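Local coordinates for DNA/RNA-binding protein Alba (Thermoplasma volcanium, PDB 4Z9E) that probably binds double-stranded DNA tightly but without sequence specificity, and probably takes part in compacting the archaeal chromosome, at residues 20-23 with 24-28; 49-53 with 54-58. All coordinates share one frame; numbering follows the deposited sequence.

Interaction 1 of 2, residues 20-23 with 24-28; sequences AVVT and QFNNN
Phe-25 gives its backbone N-H to the carbonyl oxygen of Val-21, with N and O 3.1 Å apart. This is one of three regular i to i+4 bonds in the last turn of helix 14-25. Gln-24 N reaches Ala-20 O at 3.2 Å. Asn-26 N meets Val-22 O at 3.1 Å. Asn-26 N also lies 3.2 Å from Thr-23 O, a weak bond with an N-H angle of only 121°. One N-H is thus shared between two carbonyls as the helix ends.

The polar end of Thr-23 turns back along the helix. Its OG1 sits beside the backbone N (chi1 -54°) and is hydrogen-bonded to Leu-19 O. Gln-24 lays its CG against Ala-20 O at 3.3 Å, a contact of carbon with oxygen, and its side chain runs extended from there.

The apolar side chains of Val-21 and Phe-25 run alongside each other. CG1 of Val-21 lies 4.0 Å from CE2 of Phe-25, and both side chains point the same way. Val-22 sets a methyl beside an amide: its CG1 touches ND2 of Asn-26. Phe-25 also packs on Ile-56.

Asn-26 is the first residue to leave helical geometry, and a type I turn runs from Phe-25 to Asn-28. Asn-28 has positive phi and is the C-prime residue. Ala-29 N returns to Gln-24 O, and Asn-28 N, weakly, to Phe-25 O. This is a Schellman motif, closing the helix of a beta-alpha-beta unit.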
loop_
_atom_site.group_PDB
_atom_site.type_symbol
_atom_site.label_atom_id
_atom_site.label_comp_id
_atom_site.label_asym_id
_atom_site.label_seq_id
_atom_site.Cartn_x
_atom_site.Cartn_y
_atom_site.Cartn_z
ATOM N N ALA A 20 6.248 -3.060 18.404
ATOM C CA ALA A 20 6.741 -1.692 18.426
ATOM C C ALA A 20 5.608 -0.670 18.415
ATOM O O ALA A 20 5.649 0.336 19.124
ATOM C CB ALA A 20 7.649 -1.474 17.236
ATOM N N VAL A 21 4.580 -0.951 17.616
ATOM C CA VAL A 21 3.401 -0.095 17.500
ATOM C C VAL A 21 2.641 -0.110 18.821
ATOM O O VAL A 21 2.312 0.948 19.363
ATOM C CB VAL A 21 2.498 -0.569 16.312
ATOM C CG1 VAL A 21 1.117 0.066 16.323
ATOM C CG2 VAL A 21 3.174 -0.311 14.973
ATOM N N VAL A 22 2.368 -1.305 19.354
ATOM C CA VAL A 22 1.590 -1.407 20.594
ATOM C C VAL A 22 2.334 -0.747 21.759
ATOM O O VAL A 22 1.789 0.094 22.460
ATOM C CB VAL A 22 1.187 -2.858 20.925
ATOM C CG1 VAL A 22 0.583 -2.931 22.323
ATOM C CG2 VAL A 22 0.187 -3.357 19.893
ATOM N N THR A 23 3.590 -1.118 21.943
ATOM C CA THR A 23 4.441 -0.470 22.944
ATOM C C THR A 23 4.275 1.038 22.972
ATOM O O THR A 23 4.066 1.634 24.032
ATOM C CB THR A 23 5.913 -0.762 22.655
ATOM O OG1 THR A 23 6.080 -2.172 22.564
ATOM C CG2 THR A 23 6.816 -0.231 23.771
ATOM N N GLN A 24 4.364 1.650 21.798
ATOM C CA GLN A 24 4.347 3.093 21.715
ATOM C C GLN A 24 2.995 3.714 21.996
ATOM O O GLN A 24 2.942 4.799 22.558
ATOM C CB GLN A 24 4.981 3.559 20.410
ATOM C CG GLN A 24 6.479 3.259 20.437
ATOM C CD GLN A 24 7.221 3.711 19.205
ATOM O OE1 GLN A 24 6.747 4.573 18.459
ATOM N NE2 GLN A 24 8.401 3.131 18.985
ATOM N N PHE A 25 1.907 3.022 21.649
ATOM C CA PHE A 25 0.564 3.465 22.061
ATOM C C PHE A 25 0.359 3.429 23.582
ATOM O O PHE A 25 -0.360 4.255 24.142
ATOM C CB PHE A 25 -0.521 2.609 21.416
ATOM C CG PHE A 25 -1.007 3.127 20.099
ATOM C CD1 PHE A 25 -1.458 4.436 19.970
ATOM C CD2 PHE A 25 -1.039 2.293 18.986
ATOM C CE1 PHE A 25 -1.907 4.907 18.751
ATOM C CE2 PHE A 25 -1.487 2.755 17.770
ATOM C CZ PHE A 25 -1.921 4.059 17.651
ATOM N N ASN A 26 0.970 2.453 24.242
ATOM C CA ASN A 26 0.860 2.326 25.695
ATOM C C ASN A 26 1.866 3.180 26.487
ATOM O O ASN A 26 2.006 3.022 27.693
ATOM C CB ASN A 26 0.931 0.850 26.113
ATOM C CG ASN A 26 -0.250 0.039 25.600
ATOM O OD1 ASN A 26 -1.342 0.562 25.360
ATOM N ND2 ASN A 26 -0.029 -1.250 25.423
ATOM N N ASN A 27 2.589 4.047 25.783
ATOM C CA ASN A 27 3.364 5.127 26.386
ATOM C C ASN A 27 2.762 6.414 25.896
ATOM O O ASN A 27 3.461 7.419 25.737
ATOM C CB ASN A 27 4.820 5.059 25.955
ATOM C CG ASN A 27 5.546 3.895 26.578
ATOM O OD1 ASN A 27 5.142 3.381 27.623
ATOM N ND2 ASN A 27 6.641 3.477 25.945
ATOM N N ASN A 28 1.458 6.337 25.617
ATOM C CA ASN A 28 0.636 7.443 25.118
ATOM C C ASN A 28 1.284 8.416 24.101
ATOM O O ASN A 28 1.334 9.636 24.309
ATOM C CB ASN A 28 -0.063 8.177 26.279
ATOM C CG ASN A 28 -1.137 7.325 26.948
ATOM O OD1 ASN A 28 -2.330 7.619 26.845
ATOM N ND2 ASN A 28 -0.719 6.258 27.625
#

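Interaction 2 of 2, residues 49-53 with 54-58; sequences EITRH and KFIPD
Ile-50 and Phe-55 meet because of their first torsions. The chi1 of Ile-50 (-72°) puts CG1 beside the backbone N, leaving CG2 anti to it, beside the carbonyl carbon and facing the next turn. Phe-55 sets its ring opposite its own carbonyl carbon (chi1 -53°), back over the preceding turn. The two side chains run alongside each other. CG2 of Ile-50 touches the ring at its edge, 3.6 Å from CE2 of Phe-55, so the methyl lies near the ring plane. One face of the ring carries CB of Lys-54, offset toward the rim.

A second pair lies further along the chain. Thr-51 CG2 packs against Ile-56 CG1 at 3.8 Å, while Thr-51 OG1 bonds back to Val-47 O.

The backbone changes its bonding here. Lys-54 N meets Ile-50 O at 2.9 Å in a nearly straight bond, and His-53 N also donates to this oxygen. Thr-51 O likewise accepts two N-H groups. Ile-56 N lies 2.7 Å from Thr-51 O, nearly straight; Phe-55 N lies 3.1 Å from Thr-51 O, above the carbonyl plane. The i to i+5 bond from Ile-56 widens the last turn beyond alpha-helical spacing.

Away from Ile-50, Arg-52 NH1 forms a salt bridge with Glu-49 OE2 at 3.0 Å, tilted out of both planes. Glu-49 OE2 bonds to Tyr-61 OH, and OE1 bonds to Thr-68 OG1 of the second subunit. The chemistry is thus divided: hydrocarbon contacts and shared carbonyls close the helix, while a carboxylate gripped by several donors, probably steadied by the arginine charge, ties it to the second subunit.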
loop_
_atom_site.group_PDB
_atom_site.type_symbol
_atom_site.label_atom_id
_atom_site.label_comp_id
_atom_site.label_asym_id
_atom_site.label_seq_id
_atom_site.Cartn_x
_atom_site.Cartn_y
_atom_site.Cartn_z
ATOM N N GLU A 49 -2.700 -3.864 9.791
ATOM C CA GLU A 49 -3.972 -4.569 9.814
ATOM C C GLU A 49 -4.066 -5.540 10.989
ATOM O O GLU A 49 -5.110 -5.666 11.617
ATOM C CB GLU A 49 -4.235 -5.260 8.486
ATOM C CG GLU A 49 -4.722 -4.285 7.436
ATOM C CD GLU A 49 -6.203 -3.992 7.597
ATOM O OE1 GLU A 49 -6.987 -4.952 7.553
ATOM O OE2 GLU A 49 -6.607 -2.823 7.782
ATOM N N ILE A 50 -2.958 -6.188 11.308
ATOM C CA ILE A 50 -2.920 -7.070 12.464
ATOM C C ILE A 50 -3.154 -6.259 13.725
ATOM O O ILE A 50 -3.938 -6.643 14.608
ATOM C CB ILE A 50 -1.561 -7.786 12.566
ATOM C CG1 ILE A 50 -1.456 -8.835 11.486
ATOM C CG2 ILE A 50 -1.397 -8.455 13.912
ATOM C CD1 ILE A 50 -0.030 -9.230 11.196
ATOM N N THR A 51 -2.475 -5.125 13.782
ATOM C CA THR A 51 -2.565 -4.248 14.926
ATOM C C THR A 51 -4.015 -3.893 15.229
ATOM O O THR A 51 -4.456 -3.987 16.356
ATOM C CB THR A 51 -1.758 -2.955 14.693
ATOM O OG1 THR A 51 -0.365 -3.259 14.732
ATOM C CG2 THR A 51 -2.041 -1.950 15.761
ATOM N N ARG A 52 -4.762 -3.472 14.228
ATOM C CA ARG A 52 -6.129 -3.015 14.489
ATOM C C ARG A 52 -7.171 -4.138 14.583
ATOM O O ARG A 52 -8.308 -3.904 14.965
ATOM C CB ARG A 52 -6.543 -1.987 13.456
ATOM C CG ARG A 52 -6.644 -2.566 12.071
ATOM C CD ARG A 52 -6.616 -1.437 11.062
ATOM N NE ARG A 52 -7.873 -0.709 11.100
ATOM C CZ ARG A 52 -8.936 -1.030 10.369
ATOM N NH1 ARG A 52 -8.886 -2.065 9.522
ATOM N NH2 ARG A 52 -10.044 -0.304 10.480
ATOM N N HIS A 53 -6.774 -5.352 14.244
ATOM C CA HIS A 53 -7.663 -6.488 14.373
ATOM C C HIS A 53 -7.492 -7.194 15.686
ATOM O O HIS A 53 -8.445 -7.451 16.402
ATOM C CB HIS A 53 -7.473 -7.433 13.191
ATOM C CG HIS A 53 -8.263 -7.025 11.972
ATOM N ND1 HIS A 53 -8.302 -5.747 11.525
ATOM C CD2 HIS A 53 -9.079 -7.763 11.122
ATOM C CE1 HIS A 53 -9.092 -5.672 10.444
ATOM N NE2 HIS A 53 -9.572 -6.906 10.196
ATOM N N LYS A 54 -6.266 -7.508 16.044
ATOM C CA LYS A 54 -6.097 -8.271 17.242
ATOM C C LYS A 54 -5.732 -7.427 18.443
ATOM O O LYS A 54 -6.174 -7.739 19.536
ATOM C CB LYS A 54 -5.113 -9.412 17.022
ATOM C CG LYS A 54 -5.663 -10.511 16.121
ATOM C CD LYS A 54 -4.578 -10.960 15.166
ATOM C CE LYS A 54 -5.057 -12.073 14.258
ATOM N NZ LYS A 54 -3.945 -12.361 13.308
ATOM N N PHE A 55 -4.980 -6.344 18.251
ATOM C CA PHE A 55 -4.259 -5.743 19.383
ATOM C C PHE A 55 -4.593 -4.328 19.850
ATOM O O PHE A 55 -4.508 -4.063 21.023
ATOM C CB PHE A 55 -2.768 -5.911 19.187
ATOM C CG PHE A 55 -2.360 -7.326 18.932
ATOM C CD1 PHE A 55 -2.284 -8.243 19.976
ATOM C CD2 PHE A 55 -2.057 -7.751 17.651
ATOM C CE1 PHE A 55 -1.901 -9.557 19.746
ATOM C CE2 PHE A 55 -1.675 -9.061 17.413
ATOM C CZ PHE A 55 -1.597 -9.967 18.461
ATOM N N ILE A 56 -4.957 -3.417 18.961
ATOM C CA ILE A 56 -5.477 -2.123 19.386
ATOM C C ILE A 56 -6.815 -1.956 18.670
ATOM O O ILE A 56 -6.894 -1.251 17.685
ATOM C CB ILE A 56 -4.534 -0.964 19.013
ATOM C CG1 ILE A 56 -3.066 -1.262 19.397
ATOM C CG2 ILE A 56 -5.020 0.344 19.619
ATOM C CD1 ILE A 56 -2.781 -1.224 20.885
ATOM N N PRO A 57 -7.876 -2.620 19.161
ATOM C CA PRO A 57 -9.159 -2.693 18.430
ATOM C C PRO A 57 -9.760 -1.352 18.028
ATOM O O PRO A 57 -10.615 -1.303 17.145
ATOM C CB PRO A 57 -10.085 -3.415 19.418
ATOM C CG PRO A 57 -9.152 -4.234 20.252
ATOM C CD PRO A 57 -7.938 -3.358 20.437
ATOM N N ASP A 58 -9.305 -0.288 18.671
ATOM C CA ASP A 58 -9.768 1.080 18.437
ATOM C C ASP A 58 -8.825 1.944 17.556
ATOM O O ASP A 58 -9.023 3.157 17.439
ATOM C CB ASP A 58 -9.903 1.760 19.794
ATOM C CG ASP A 58 -8.621 1.640 20.636
ATOM O OD1 ASP A 58 -8.151 0.499 20.867
ATOM O OD2 ASP A 58 -8.080 2.680 21.072
#

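In the fold
Both interactions lie at the C-terminal ends of helices. Interaction 1 closes helix 14-25 and comes first along the chain; interaction 2 closes helix 41-55. Strand 31-37 lies between the two helices in sequence. The centres of the contacts are about 12 Å apart, and each is about 14 Å from the centre of the chain. They touch directly: Val-22 CG2 packs on Ile-56 CD1 at 3.8 Å, and Val-21 CG1 on Thr-51 CG2 at 3.8 Å. The two helix ends therefore share an apolar seam within the Alba fold, which pairs two helices with a four-stranded mixed sheet. Of the two contacts, interaction 2 alone meets the second subunit.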